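Long-range contacts in adherence and virulence protein A (Streptococcus pneumoniae, PDB 6PON), which probably binds fibronectin and contributes to pneumococcal adherence and virulence; its N-terminal part belongs to the NFACT family: residues S136-E141 with G159-A164; T117-I122 with L130-S135; F31-V36 with V142-G147. One frame throughout, in Å; residues are numbered along the deposited sequence.

Contact 1: residues S136-E141 with G159-A164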
ATOM      1  N   SER B 136     -13.328 -37.078  28.514  1.00 39.43           N
ATOM      2  CA  SER B 136     -12.428 -36.909  29.651  1.00 39.41           C
ATOM      3  C   SER B 136     -11.312 -35.898  29.389  1.00 37.83           C
ATOM      4  O   SER B 136     -10.762 -35.355  30.351  1.00 39.82           O
ATOM      5  CB  SER B 136     -11.821 -38.258  30.036  1.00 34.01           C
ATOM      6  OG  SER B 136     -11.048 -38.779  28.967  1.00 38.24           O
ATOM      7  N   HIS B 137     -10.960 -35.648  28.124  1.00 32.35           N
ATOM      8  CA  HIS B 137      -9.837 -34.781  27.745  1.00 36.60           C
ATOM      9  C   HIS B 137      -8.490 -35.316  28.253  1.00 34.91           C
ATOM     10  O   HIS B 137      -7.528 -34.560  28.449  1.00 27.66           O
ATOM     11  CB  HIS B 137     -10.076 -33.341  28.196  1.00 35.20           C
ATOM     12  CG  HIS B 137     -11.288 -32.723  27.570  1.00 48.45           C
ATOM     13  ND1 HIS B 137     -11.358 -32.422  26.225  1.00 55.08           N
ATOM     14  CD2 HIS B 137     -12.490 -32.376  28.095  1.00 47.95           C
ATOM     15  CE1 HIS B 137     -12.544 -31.905  25.951  1.00 56.45           C
ATOM     16  NE2 HIS B 137     -13.250 -31.869  27.068  1.00 56.12           N
ATOM     17  N   LYS B 138      -8.407 -36.631  28.433  1.00 27.21           N
ATOM     18  CA  LYS B 138      -7.175 -37.302  28.820  1.00 31.86           C
ATOM     19  C   LYS B 138      -6.474 -37.849  27.585  1.00 27.17           C
ATOM     20  O   LYS B 138      -7.125 -38.295  26.633  1.00 27.24           O
ATOM     21  CB  LYS B 138      -7.464 -38.436  29.816  1.00 31.92           C
ATOM     22  CG  LYS B 138      -7.951 -37.941  31.181  1.00 31.75           C
ATOM     23  CD  LYS B 138      -8.142 -39.068  32.202  1.00 45.22           C
ATOM     24  CE  LYS B 138      -8.464 -38.466  33.581  1.00 50.38           C
ATOM     25  NZ  LYS B 138      -8.567 -39.456  34.700  1.00 41.17           N
ATOM     26  N   ILE B 139      -5.144 -37.800  27.595  1.00 25.54           N
ATOM     27  CA  ILE B 139      -4.376 -38.415  26.518  1.00 24.51           C
ATOM     28  C   ILE B 139      -4.575 -39.923  26.561  1.00 28.50           C
ATOM     29  O   ILE B 139      -4.230 -40.584  27.552  1.00 28.86           O
ATOM     30  CB  ILE B 139      -2.891 -38.055  26.624  1.00 27.24           C
ATOM     31  CG1 ILE B 139      -2.690 -36.586  26.248  1.00 28.12           C
ATOM     32  CG2 ILE B 139      -2.043 -38.981  25.725  1.00 24.39           C
ATOM     33  CD1 ILE B 139      -1.959 -35.802  27.302  1.00 29.07           C
ATOM     34  N   LEU B 140      -5.142 -40.480  25.490  1.00 19.25           N
ATOM     35  CA  LEU B 140      -5.213 -41.930  25.385  1.00 21.25           C
ATOM     36  C   LEU B 140      -3.846 -42.523  25.056  1.00 24.23           C
ATOM     37  O   LEU B 140      -3.497 -43.603  25.552  1.00 31.63           O
ATOM     38  CB  LEU B 140      -6.259 -42.320  24.345  1.00 22.09           C
ATOM     39  CG  LEU B 140      -7.686 -41.886  24.721  1.00 27.03           C
ATOM     40  CD1 LEU B 140      -8.618 -41.878  23.489  1.00 19.51           C
ATOM     41  CD2 LEU B 140      -8.256 -42.773  25.897  1.00 19.70           C
ATOM     42  N   GLU B 141      -3.052 -41.827  24.249  1.00 22.35           N
ATOM     43  CA  GLU B 141      -1.726 -42.289  23.842  1.00 25.91           C
ATOM     44  C   GLU B 141      -1.055 -41.163  23.053  1.00 23.84           C
ATOM     45  O   GLU B 141      -1.713 -40.227  22.592  1.00 22.57           O
ATOM     46  CB  GLU B 141      -1.832 -43.598  23.035  1.00 24.43           C
ATOM     47  CG  GLU B 141      -0.560 -44.375  22.733  1.00 25.67           C
ATOM     48  CD  GLU B 141       0.492 -44.431  23.843  1.00 25.55           C
ATOM     49  OE1 GLU B 141       0.739 -45.525  24.396  1.00 30.01           O
ATOM     50  OE2 GLU B 141       1.141 -43.397  24.120  1.00 28.77           O
ATOM     51  N   GLY B 159      -3.189 -41.052  30.107  1.00 23.15           N
ATOM     52  CA  GLY B 159      -3.910 -40.749  31.320  1.00 22.55           C
ATOM     53  C   GLY B 159      -3.828 -39.302  31.768  1.00 34.91           C
ATOM     54  O   GLY B 159      -4.729 -38.834  32.466  1.00 32.95           O
ATOM     55  N   SER B 160      -2.761 -38.586  31.394  1.00 33.10           N
ATOM     56  CA  SER B 160      -2.664 -37.166  31.693  1.00 31.88           C
ATOM     57  C   SER B 160      -3.698 -36.385  30.891  1.00 35.82           C
ATOM     58  O   SER B 160      -4.063 -36.758  29.769  1.00 32.01           O
ATOM     59  CB  SER B 160      -1.262 -36.625  31.375  1.00 31.51           C
ATOM     60  OG  SER B 160      -0.262 -37.171  32.225  1.00 34.29           O
ATOM     61  N   THR B 161      -4.170 -35.287  31.485  1.00 34.71           N
ATOM     62  CA  THR B 161      -5.088 -34.391  30.801  1.00 32.62           C
ATOM     63  C   THR B 161      -4.322 -33.573  29.772  1.00 35.35           C
ATOM     64  O   THR B 161      -3.203 -33.117  30.033  1.00 32.71           O
ATOM     65  CB  THR B 161      -5.777 -33.479  31.812  1.00 38.35           C
ATOM     66  OG1 THR B 161      -6.404 -34.289  32.813  1.00 35.72           O
ATOM     67  CG2 THR B 161      -6.831 -32.603  31.130  1.00 33.89           C
ATOM     68  N   TYR B 162      -4.910 -33.419  28.586  1.00 30.07           N
ATOM     69  CA  TYR B 162      -4.208 -32.744  27.499  1.00 28.96           C
ATOM     70  C   TYR B 162      -4.076 -31.259  27.793  1.00 28.51           C
ATOM     71  O   TYR B 162      -5.033 -30.602  28.211  1.00 31.72           O
ATOM     72  CB  TYR B 162      -4.929 -32.942  26.159  1.00 21.76           C
ATOM     73  CG  TYR B 162      -4.302 -32.171  25.017  1.00 21.98           C
ATOM     74  CD1 TYR B 162      -3.113 -32.601  24.424  1.00 24.20           C
ATOM     75  CD2 TYR B 162      -4.880 -31.001  24.542  1.00 21.09           C
ATOM     76  CE1 TYR B 162      -2.524 -31.884  23.377  1.00 19.78           C
ATOM     77  CE2 TYR B 162      -4.305 -30.282  23.505  1.00 21.84           C
ATOM     78  CZ  TYR B 162      -3.128 -30.725  22.929  1.00 23.72           C
ATOM     79  OH  TYR B 162      -2.570 -30.001  21.890  1.00 23.97           O
ATOM     80  N   ILE B 163      -2.878 -30.730  27.567  1.00 27.09           N
ATOM     81  CA  ILE B 163      -2.618 -29.301  27.653  1.00 26.43           C
ATOM     82  C   ILE B 163      -2.019 -28.858  26.331  1.00 27.31           C
ATOM     83  O   ILE B 163      -1.066 -29.483  25.842  1.00 25.59           O
ATOM     84  CB  ILE B 163      -1.649 -28.950  28.798  1.00 29.39           C
ATOM     85  CG1 ILE B 163      -2.098 -29.581  30.123  1.00 27.74           C
ATOM     86  CG2 ILE B 163      -1.526 -27.441  28.903  1.00 27.31           C
ATOM     87  CD1 ILE B 163      -0.985 -29.657  31.181  1.00 26.63           C
ATOM     88  N   ALA B 164      -2.561 -27.775  25.767  1.00 20.64           N
ATOM     89  CA  ALA B 164      -2.048 -27.235  24.522  1.00 24.28           C
ATOM     90  C   ALA B 164      -0.649 -26.669  24.728  1.00 26.49           C
ATOM     91  O   ALA B 164      -0.263 -26.333  25.844  1.00 24.12           O
ATOM     92  CB  ALA B 164      -2.962 -26.133  23.987  1.00 24.41           C
TER
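Ile139 and Tyr162 meet where residues 159-164, a coil without regular strand structure, run beside the start of strand 139-142, the last strand of a five-stranded antiparallel sheet. The motif is a single beta bridge, Lys138 with Thr161, whose CA atoms lie 4.1 Å apart. Three backbone hydrogen bonds hold it: Tyr162 N to His137 O, Ile139 N to Ser160 O at 2.6 Å, and Gly159 N to Ile139 O, all with N-H...O angles of 168° or more. The peptide edge of residues 137-139 is thus used by the coil, so the sheet's outer strand is partly covered there.

The side chains separate around this backbone core. Ile139 keeps CG1 beside its backbone N (chi1 -72°), and the branch beyond it comes back toward the coil: CD1 lies 3.4 Å from Ser160 O and 3.8 Å from Tyr162 CA. CG1 approaches the Tyr162 ring at its edge, near the ring plane, so neither ring face rests on the isoleucine. The ring instead extends over strand 128-133, touching Leu130 and Val132, and its hydroxyl is hydrogen-bonded to Glu121. Lys138 behaves differently. Its extended chain leads away from the coil after its methylenes have passed Gly159 O, with NZ beyond the contact. Gly159 sits at phi 90°, a positive value that glycine adopts readily. At the bridge itself, Thr161 brings its methyl CG2 to 3.4 Å from His137 O, the acceptor that also receives Tyr162 N.

Contact 2: residues T117-I122 with L130-S135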
ATOM      1  N   THR B 117     -10.032 -37.165  19.666  1.00 22.74           N
ATOM      2  CA  THR B 117      -9.392 -36.150  18.834  1.00 22.69           C
ATOM      3  C   THR B 117      -7.947 -36.556  18.579  1.00 23.81           C
ATOM      4  O   THR B 117      -7.194 -36.808  19.527  1.00 23.22           O
ATOM      5  CB  THR B 117      -9.416 -34.775  19.498  1.00 22.97           C
ATOM      6  OG1 THR B 117     -10.727 -34.495  20.002  1.00 28.66           O
ATOM      7  CG2 THR B 117      -9.002 -33.698  18.486  1.00 23.98           C
ATOM      8  N   LEU B 118      -7.565 -36.632  17.311  1.00 19.13           N
ATOM      9  CA  LEU B 118      -6.191 -36.926  16.933  1.00 17.46           C
ATOM     10  C   LEU B 118      -5.515 -35.595  16.639  1.00 18.32           C
ATOM     11  O   LEU B 118      -5.970 -34.856  15.764  1.00 17.59           O
ATOM     12  CB  LEU B 118      -6.147 -37.864  15.725  1.00 15.90           C
ATOM     13  CG  LEU B 118      -4.778 -38.258  15.160  1.00 14.73           C
ATOM     14  CD1 LEU B 118      -3.973 -39.072  16.158  1.00 12.32           C
ATOM     15  CD2 LEU B 118      -4.952 -39.001  13.851  1.00 11.12           C
ATOM     16  N   ILE B 119      -4.462 -35.276  17.391  1.00 18.97           N
ATOM     17  CA  ILE B 119      -3.825 -33.962  17.378  1.00 16.40           C
ATOM     18  C   ILE B 119      -2.376 -34.111  16.937  1.00 21.86           C
ATOM     19  O   ILE B 119      -1.628 -34.912  17.517  1.00 18.59           O
ATOM     20  CB  ILE B 119      -3.856 -33.294  18.763  1.00 17.33           C
ATOM     21  CG1 ILE B 119      -5.275 -33.204  19.327  1.00 20.87           C
ATOM     22  CG2 ILE B 119      -3.157 -31.926  18.700  1.00 15.43           C
ATOM     23  CD1 ILE B 119      -5.332 -32.630  20.761  1.00 19.22           C
ATOM     24  N   ILE B 120      -1.961 -33.307  15.951  1.00 20.11           N
ATOM     25  CA  ILE B 120      -0.552 -33.202  15.595  1.00 21.02           C
ATOM     26  C   ILE B 120      -0.091 -31.781  15.889  1.00 19.67           C
ATOM     27  O   ILE B 120      -0.742 -30.814  15.485  1.00 18.49           O
ATOM     28  CB  ILE B 120      -0.266 -33.594  14.127  1.00 22.37           C
ATOM     29  CG1 ILE B 120       1.228 -33.451  13.828  1.00 17.66           C
ATOM     30  CG2 ILE B 120      -1.096 -32.761  13.108  1.00 19.49           C
ATOM     31  CD1 ILE B 120       1.630 -33.892  12.425  1.00 20.11           C
ATOM     32  N   GLU B 121       1.013 -31.667  16.623  1.00 20.82           N
ATOM     33  CA  GLU B 121       1.674 -30.406  16.915  1.00 20.55           C
ATOM     34  C   GLU B 121       3.012 -30.427  16.202  1.00 22.16           C
ATOM     35  O   GLU B 121       3.839 -31.310  16.460  1.00 19.80           O
ATOM     36  CB  GLU B 121       1.887 -30.223  18.416  1.00 18.95           C
ATOM     37  CG  GLU B 121       0.646 -30.414  19.263  1.00 22.86           C
ATOM     38  CD  GLU B 121       1.002 -30.507  20.731  1.00 28.35           C
ATOM     39  OE1 GLU B 121       2.229 -30.500  21.018  1.00 29.05           O
ATOM     40  OE2 GLU B 121       0.078 -30.577  21.580  1.00 21.68           O
ATOM     41  N   ILE B 122       3.213 -29.470  15.306  1.00 21.16           N
ATOM     42  CA  ILE B 122       4.439 -29.370  14.529  1.00 21.20           C
ATOM     43  C   ILE B 122       5.215 -28.207  15.131  1.00 26.90           C
ATOM     44  O   ILE B 122       5.025 -27.046  14.766  1.00 28.53           O
ATOM     45  CB  ILE B 122       4.152 -29.191  13.049  1.00 19.08           C
ATOM     46  CG1 ILE B 122       3.341 -30.394  12.572  1.00 21.16           C
ATOM     47  CG2 ILE B 122       5.445 -29.075  12.272  1.00 25.66           C
ATOM     48  CD1 ILE B 122       2.620 -30.168  11.283  1.00 19.78           C
ATOM     49  N   LEU B 130      -0.772 -36.978  19.255  1.00 17.98           N
ATOM     50  CA  LEU B 130      -1.493 -37.344  20.459  1.00 17.24           C
ATOM     51  C   LEU B 130      -2.915 -37.720  20.089  1.00 19.15           C
ATOM     52  O   LEU B 130      -3.513 -37.114  19.193  1.00 20.82           O
ATOM     53  CB  LEU B 130      -1.506 -36.191  21.488  1.00 18.04           C
ATOM     54  CG  LEU B 130      -0.184 -35.435  21.753  1.00 23.54           C
ATOM     55  CD1 LEU B 130      -0.005 -34.202  20.825  1.00 22.24           C
ATOM     56  CD2 LEU B 130      -0.017 -35.047  23.223  1.00 21.29           C
ATOM     57  N   LEU B 131      -3.438 -38.733  20.765  1.00 17.31           N
ATOM     58  CA  LEU B 131      -4.844 -39.100  20.704  1.00 21.06           C
ATOM     59  C   LEU B 131      -5.460 -38.775  22.060  1.00 23.03           C
ATOM     60  O   LEU B 131      -4.935 -39.175  23.101  1.00 21.06           O
ATOM     61  CB  LEU B 131      -5.020 -40.586  20.371  1.00 19.87           C
ATOM     62  CG  LEU B 131      -6.477 -41.013  20.147  1.00 22.98           C
ATOM     63  CD1 LEU B 131      -7.059 -40.471  18.815  1.00 15.73           C
ATOM     64  CD2 LEU B 131      -6.630 -42.515  20.253  1.00 21.88           C
ATOM     65  N   VAL B 132      -6.538 -38.013  22.057  1.00 20.09           N
ATOM     66  CA  VAL B 132      -7.106 -37.498  23.290  1.00 20.88           C
ATOM     67  C   VAL B 132      -8.568 -37.889  23.323  1.00 20.97           C
ATOM     68  O   VAL B 132      -9.278 -37.708  22.328  1.00 23.86           O
ATOM     69  CB  VAL B 132      -6.946 -35.971  23.394  1.00 21.96           C
ATOM     70  CG1 VAL B 132      -7.660 -35.448  24.620  1.00 21.93           C
ATOM     71  CG2 VAL B 132      -5.489 -35.616  23.431  1.00 21.93           C
ATOM     72  N   ASP B 133      -9.018 -38.434  24.454  1.00 25.18           N
ATOM     73  CA  ASP B 133     -10.428 -38.773  24.556  1.00 27.02           C
ATOM     74  C   ASP B 133     -11.256 -37.513  24.704  1.00 24.53           C
ATOM     75  O   ASP B 133     -10.941 -36.651  25.520  1.00 25.13           O
ATOM     76  CB  ASP B 133     -10.717 -39.690  25.726  1.00 32.03           C
ATOM     77  CG  ASP B 133     -12.185 -39.988  25.828  1.00 32.11           C
ATOM     78  OD1 ASP B 133     -12.905 -39.205  26.468  1.00 38.55           O
ATOM     79  OD2 ASP B 133     -12.627 -40.969  25.205  1.00 36.35           O
ATOM     80  N   LYS B 134     -12.353 -37.448  23.953  1.00 28.79           N
ATOM     81  CA  LYS B 134     -13.073 -36.192  23.771  1.00 35.02           C
ATOM     82  C   LYS B 134     -13.835 -35.770  25.029  1.00 44.92           C
ATOM     83  O   LYS B 134     -13.948 -34.567  25.308  1.00 44.85           O
ATOM     84  CB  LYS B 134     -14.019 -36.326  22.578  1.00 34.57           C
ATOM     85  CG  LYS B 134     -14.884 -35.121  22.305  1.00 38.23           C
ATOM     86  CD  LYS B 134     -14.172 -34.119  21.434  1.00 37.67           C
ATOM     87  CE  LYS B 134     -15.099 -32.990  21.019  1.00 34.03           C
ATOM     88  NZ  LYS B 134     -14.331 -31.935  20.321  1.00 34.70           N
ATOM     89  N   SER B 135     -14.361 -36.733  25.798  1.00 42.86           N
ATOM     90  CA  SER B 135     -15.119 -36.389  26.998  1.00 44.84           C
ATOM     91  C   SER B 135     -14.193 -36.117  28.180  1.00 45.00           C
ATOM     92  O   SER B 135     -14.236 -35.036  28.779  1.00 51.41           O
ATOM     93  CB  SER B 135     -16.115 -37.500  27.335  1.00 46.24           C
ATOM     94  OG  SER B 135     -15.541 -38.771  27.112  1.00 47.59           O
TER
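Leu118 and Leu131 both carry CG anti to the backbone N (chi1 near 180° in each), while Ile119 keeps CG1 beside its N; these choices set the packing on the two faces of the hairpin formed by strands 113-121 and 128-133. Leu118 and Leu131 form an antiparallel non-hydrogen-bonded pair, and Leu131 CD1 comes 4.1 Å from Leu118 CB and 3.7 Å from Thr117 O. That face is covered by helix 74-83, whose Leu79, Tyr82 and Leu83 touch Leu131.

Thr117, Ile119, Leu130 and Val132 share the other face. The CD1 of Ile119 reaches diagonally to CG2 of Val132, 4.0 Å away, the two side chains crossing obliquely. Leu130 sends CD1 toward Glu121, 3.7 Å from OE2, so a methyl lies against the carboxylate. Just past the end of strand 128-133, Lys134 passes its CD within 3.7 Å of Thr117 OG1.

Two hydrogen-bonded pairs, Thr117 with Val132 and Ile119 with Leu130, supply four backbone bonds; Ile119 N to Leu130 O, at 2.7 Å and 174°, is nearly straight, whereas Val132 N to Thr117 O bends to 155°. The chemistry is that of a buried sheet interior whose peptides satisfy one another. Its buried carboxylate, Glu121, is answered by a salt bridge to Arg154 as well as by the Tyr162 hydroxyl, which probably stabilises its negative charge beside the Leu130 methyl.

Contact 3: residues F31-V36 with V142-G147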
ATOM      1  N   PHE B  31       7.704 -45.118  10.705  1.00 30.51           N
ATOM      2  CA  PHE B  31       8.873 -44.674  11.450  1.00 30.73           C
ATOM      3  C   PHE B  31       8.445 -44.288  12.858  1.00 30.86           C
ATOM      4  O   PHE B  31       7.252 -44.160  13.147  1.00 29.67           O
ATOM      5  CB  PHE B  31       9.566 -43.512  10.737  1.00 23.43           C
ATOM      6  CG  PHE B  31       9.994 -43.856   9.348  1.00 26.90           C
ATOM      7  CD1 PHE B  31      11.142 -44.605   9.134  1.00 24.04           C
ATOM      8  CD2 PHE B  31       9.229 -43.471   8.255  1.00 27.92           C
ATOM      9  CE1 PHE B  31      11.539 -44.940   7.843  1.00 28.41           C
ATOM     10  CE2 PHE B  31       9.612 -43.798   6.969  1.00 24.34           C
ATOM     11  CZ  PHE B  31      10.770 -44.539   6.759  1.00 27.15           C
ATOM     12  N   GLU B  32       9.437 -44.102  13.736  1.00 27.60           N
ATOM     13  CA  GLU B  32       9.141 -43.935  15.156  1.00 27.76           C
ATOM     14  C   GLU B  32       8.180 -42.778  15.399  1.00 31.30           C
ATOM     15  O   GLU B  32       7.216 -42.906  16.167  1.00 28.67           O
ATOM     16  CB  GLU B  32      10.435 -43.738  15.948  1.00 28.46           C
ATOM     17  CG  GLU B  32      10.299 -44.090  17.420  1.00 40.72           C
ATOM     18  CD  GLU B  32      10.307 -45.597  17.664  1.00 57.52           C
ATOM     19  OE1 GLU B  32      11.302 -46.112  18.221  1.00 58.26           O
ATOM     20  OE2 GLU B  32       9.327 -46.284  17.296  1.00 54.75           O
ATOM     21  N   GLN B  33       8.408 -41.644  14.743  1.00 25.31           N
ATOM     22  CA  GLN B  33       7.603 -40.460  15.000  1.00 23.36           C
ATOM     23  C   GLN B  33       6.681 -40.136  13.836  1.00 27.89           C
ATOM     24  O   GLN B  33       6.334 -38.974  13.613  1.00 27.10           O
ATOM     25  CB  GLN B  33       8.488 -39.262  15.312  1.00 30.59           C
ATOM     26  CG  GLN B  33       9.733 -39.595  16.118  1.00 31.13           C
ATOM     27  CD  GLN B  33      10.743 -38.471  16.030  1.00 41.65           C
ATOM     28  OE1 GLN B  33      10.610 -37.454  16.724  1.00 46.45           O
ATOM     29  NE2 GLN B  33      11.743 -38.625  15.145  1.00 36.34           N
ATOM     30  N   GLU B  34       6.282 -41.145  13.077  1.00 24.74           N
ATOM     31  CA  GLU B  34       5.408 -40.914  11.945  1.00 22.01           C
ATOM     32  C   GLU B  34       4.217 -41.853  12.004  1.00 20.65           C
ATOM     33  O   GLU B  34       4.352 -43.030  12.340  1.00 24.68           O
ATOM     34  CB  GLU B  34       6.173 -41.080  10.628  1.00 23.89           C
ATOM     35  CG  GLU B  34       7.440 -40.253  10.582  1.00 25.16           C
ATOM     36  CD  GLU B  34       7.826 -39.845   9.183  1.00 30.47           C
ATOM     37  OE1 GLU B  34       8.563 -38.843   9.057  1.00 43.04           O
ATOM     38  OE2 GLU B  34       7.396 -40.501   8.209  1.00 27.45           O
ATOM     39  N   LEU B  35       3.048 -41.321  11.678  1.00 22.22           N
ATOM     40  CA  LEU B  35       1.795 -42.060  11.693  1.00 18.56           C
ATOM     41  C   LEU B  35       1.153 -41.933  10.320  1.00 19.03           C
ATOM     42  O   LEU B  35       1.042 -40.821   9.793  1.00 22.05           O
ATOM     43  CB  LEU B  35       0.858 -41.516  12.789  1.00 18.47           C
ATOM     44  CG  LEU B  35      -0.572 -42.049  12.835  1.00 19.43           C
ATOM     45  CD1 LEU B  35      -0.574 -43.515  13.298  1.00 23.82           C
ATOM     46  CD2 LEU B  35      -1.481 -41.171  13.698  1.00 14.28           C
ATOM     47  N   VAL B  36       0.721 -43.058   9.752  1.00 22.40           N
ATOM     48  CA  VAL B  36       0.066 -43.101   8.450  1.00 20.28           C
ATOM     49  C   VAL B  36      -1.302 -43.758   8.592  1.00 22.66           C
ATOM     50  O   VAL B  36      -1.413 -44.865   9.126  1.00 26.81           O
ATOM     51  CB  VAL B  36       0.920 -43.845   7.410  1.00 23.64           C
ATOM     52  CG1 VAL B  36       0.182 -43.941   6.079  1.00 21.59           C
ATOM     53  CG2 VAL B  36       2.233 -43.129   7.219  1.00 22.28           C
ATOM     54  N   VAL B 142       0.266 -41.236  22.939  1.00 23.00           N
ATOM     55  CA  VAL B 142       1.018 -40.100  22.430  1.00 22.70           C
ATOM     56  C   VAL B 142       2.358 -40.605  21.919  1.00 27.19           C
ATOM     57  O   VAL B 142       3.051 -41.369  22.601  1.00 25.37           O
ATOM     58  CB  VAL B 142       1.194 -39.009  23.503  1.00 23.62           C
ATOM     59  CG1 VAL B 142       1.668 -39.616  24.818  1.00 25.78           C
ATOM     60  CG2 VAL B 142       2.187 -37.963  23.037  1.00 21.59           C
ATOM     61  N   ILE B 143       2.734 -40.174  20.712  1.00 24.14           N
ATOM     62  CA  ILE B 143       3.800 -40.864  20.010  1.00 20.42           C
ATOM     63  C   ILE B 143       5.162 -40.602  20.629  1.00 22.38           C
ATOM     64  O   ILE B 143       6.066 -41.428  20.477  1.00 28.14           O
ATOM     65  CB  ILE B 143       3.763 -40.499  18.520  1.00 20.70           C
ATOM     66  CG1 ILE B 143       4.275 -41.675  17.685  1.00 21.87           C
ATOM     67  CG2 ILE B 143       4.547 -39.207  18.253  1.00 24.49           C
ATOM     68  CD1 ILE B 143       4.086 -41.469  16.206  1.00 22.25           C
ATOM     69  N   LYS B 144       5.339 -39.496  21.348  1.00 28.29           N
ATOM     70  CA  LYS B 144       6.583 -39.235  22.070  1.00 27.40           C
ATOM     71  C   LYS B 144       6.245 -38.965  23.531  1.00 31.19           C
ATOM     72  O   LYS B 144       5.837 -37.852  23.877  1.00 28.45           O
ATOM     73  CB  LYS B 144       7.347 -38.067  21.468  1.00 29.14           C
ATOM     74  CG  LYS B 144       8.482 -38.503  20.562  1.00 39.39           C
ATOM     75  CD  LYS B 144       9.395 -37.331  20.208  1.00 42.56           C
ATOM     76  CE  LYS B 144       8.779 -36.451  19.150  1.00 34.14           C
ATOM     77  NZ  LYS B 144       9.431 -35.106  19.092  1.00 34.29           N
ATOM     78  N   HIS B 145       6.423 -39.970  24.388  1.00 25.84           N
ATOM     79  CA  HIS B 145       6.157 -39.771  25.808  1.00 28.62           C
ATOM     80  C   HIS B 145       7.154 -38.781  26.399  1.00 29.34           C
ATOM     81  O   HIS B 145       8.342 -38.801  26.073  1.00 30.69           O
ATOM     82  CB  HIS B 145       6.220 -41.098  26.559  1.00 23.29           C
ATOM     83  CG  HIS B 145       5.102 -42.032  26.223  1.00 28.78           C
ATOM     84  ND1 HIS B 145       4.774 -43.118  27.010  1.00 26.82           N
ATOM     85  CD2 HIS B 145       4.234 -42.047  25.183  1.00 26.97           C
ATOM     86  CE1 HIS B 145       3.746 -43.753  26.475  1.00 20.87           C
ATOM     87  NE2 HIS B 145       3.402 -43.128  25.363  1.00 25.65           N
ATOM     88  N   VAL B 146       6.659 -37.875  27.239  1.00 32.75           N
ATOM     89  CA  VAL B 146       7.507 -36.915  27.948  1.00 33.57           C
ATOM     90  C   VAL B 146       7.051 -36.909  29.396  1.00 28.37           C
ATOM     91  O   VAL B 146       5.933 -36.475  29.695  1.00 33.40           O
ATOM     92  CB  VAL B 146       7.448 -35.498  27.357  1.00 34.49           C
ATOM     93  CG1 VAL B 146       8.690 -34.694  27.790  1.00 30.60           C
ATOM     94  CG2 VAL B 146       7.317 -35.525  25.833  1.00 33.03           C
ATOM     95  N   GLY B 147       7.897 -37.402  30.292  1.00 31.28           N
ATOM     96  CA  GLY B 147       7.517 -37.543  31.679  1.00 32.37           C
ATOM     97  C   GLY B 147       7.579 -36.234  32.430  1.00 35.23           C
ATOM     98  O   GLY B 147       7.969 -35.186  31.911  1.00 37.88           O
TER
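Ile143 places the end of its side chain against the turn at residues 31-34: CD1 is 3.4 Å from Glu32 O and 3.8 Å from Gln33 C, with Glu34 N at the same 3.8 Å. One methyl therefore meets successive peptide groups of the turn. CG1 also reaches Glu32 O, at 3.5 Å. The chi1 of Ile143, -149°, lies away from the usual staggered values, while chi2 of 172° extends CD1 outward to meet the turn. Beside it, the side chains of Gln33 and Lys144 pass each other at a slant. The Lys144 chain bends at chi3 (-77°), and its outer part approaches the end of the Gln33 side chain. No hydrogen bond crosses between the two segments, and the join rests on close approach alone.

In the next shell, both sides are fixed by other parts of the chain. The turn closes on itself through Glu34 N to Phe31 O, 3.2 Å, and Glu32 O accepts a hydrogen bond from Gln29 NE2. Glu34 and Gln33 are further held to strand 44-51 and what follows it, Glu34 through Ser51 OG and Gln33 by backbone bonding with Ala52. On the other side of the contact, Ile143 is bonded through its backbone to Ile129 and touches Phe75 of helix 74-83, while Lys144 NZ is hydrogen-bonded to Ser127 O.

Geometrically this is a type I beta turn, Phe31 to Glu34, leading into strand 34-41 of the four-stranded antiparallel sheet and packed on the chain leaving the last strand of the five-stranded one; it joins two antiparallel meander sheets chiefly through one isoleucine side chain set against a turn's backbone.

Overall arrangement
Contact 2 is the buried one, while contacts 1 and 3 lie at the surface. Contacts 1 and 2 belong to the same five-stranded sheet: strands 128-133 and 139-142 are neighbours in it, the centres of the two contacts are about 8 Å apart, and Leu140 N probably bonds to Leu131 O. Contact 3 instead joins that sheet's outgoing chain to the four-stranded sheet; Leu35 and Val142 reach contact 2 by packing on Leu118 and Leu130. The chemistry follows place: regular paired backbone bonding with apolar faces in contact 2, one isolated bridge with a coil in contact 1, and van der Waals approach without cross-bonds in contact 3.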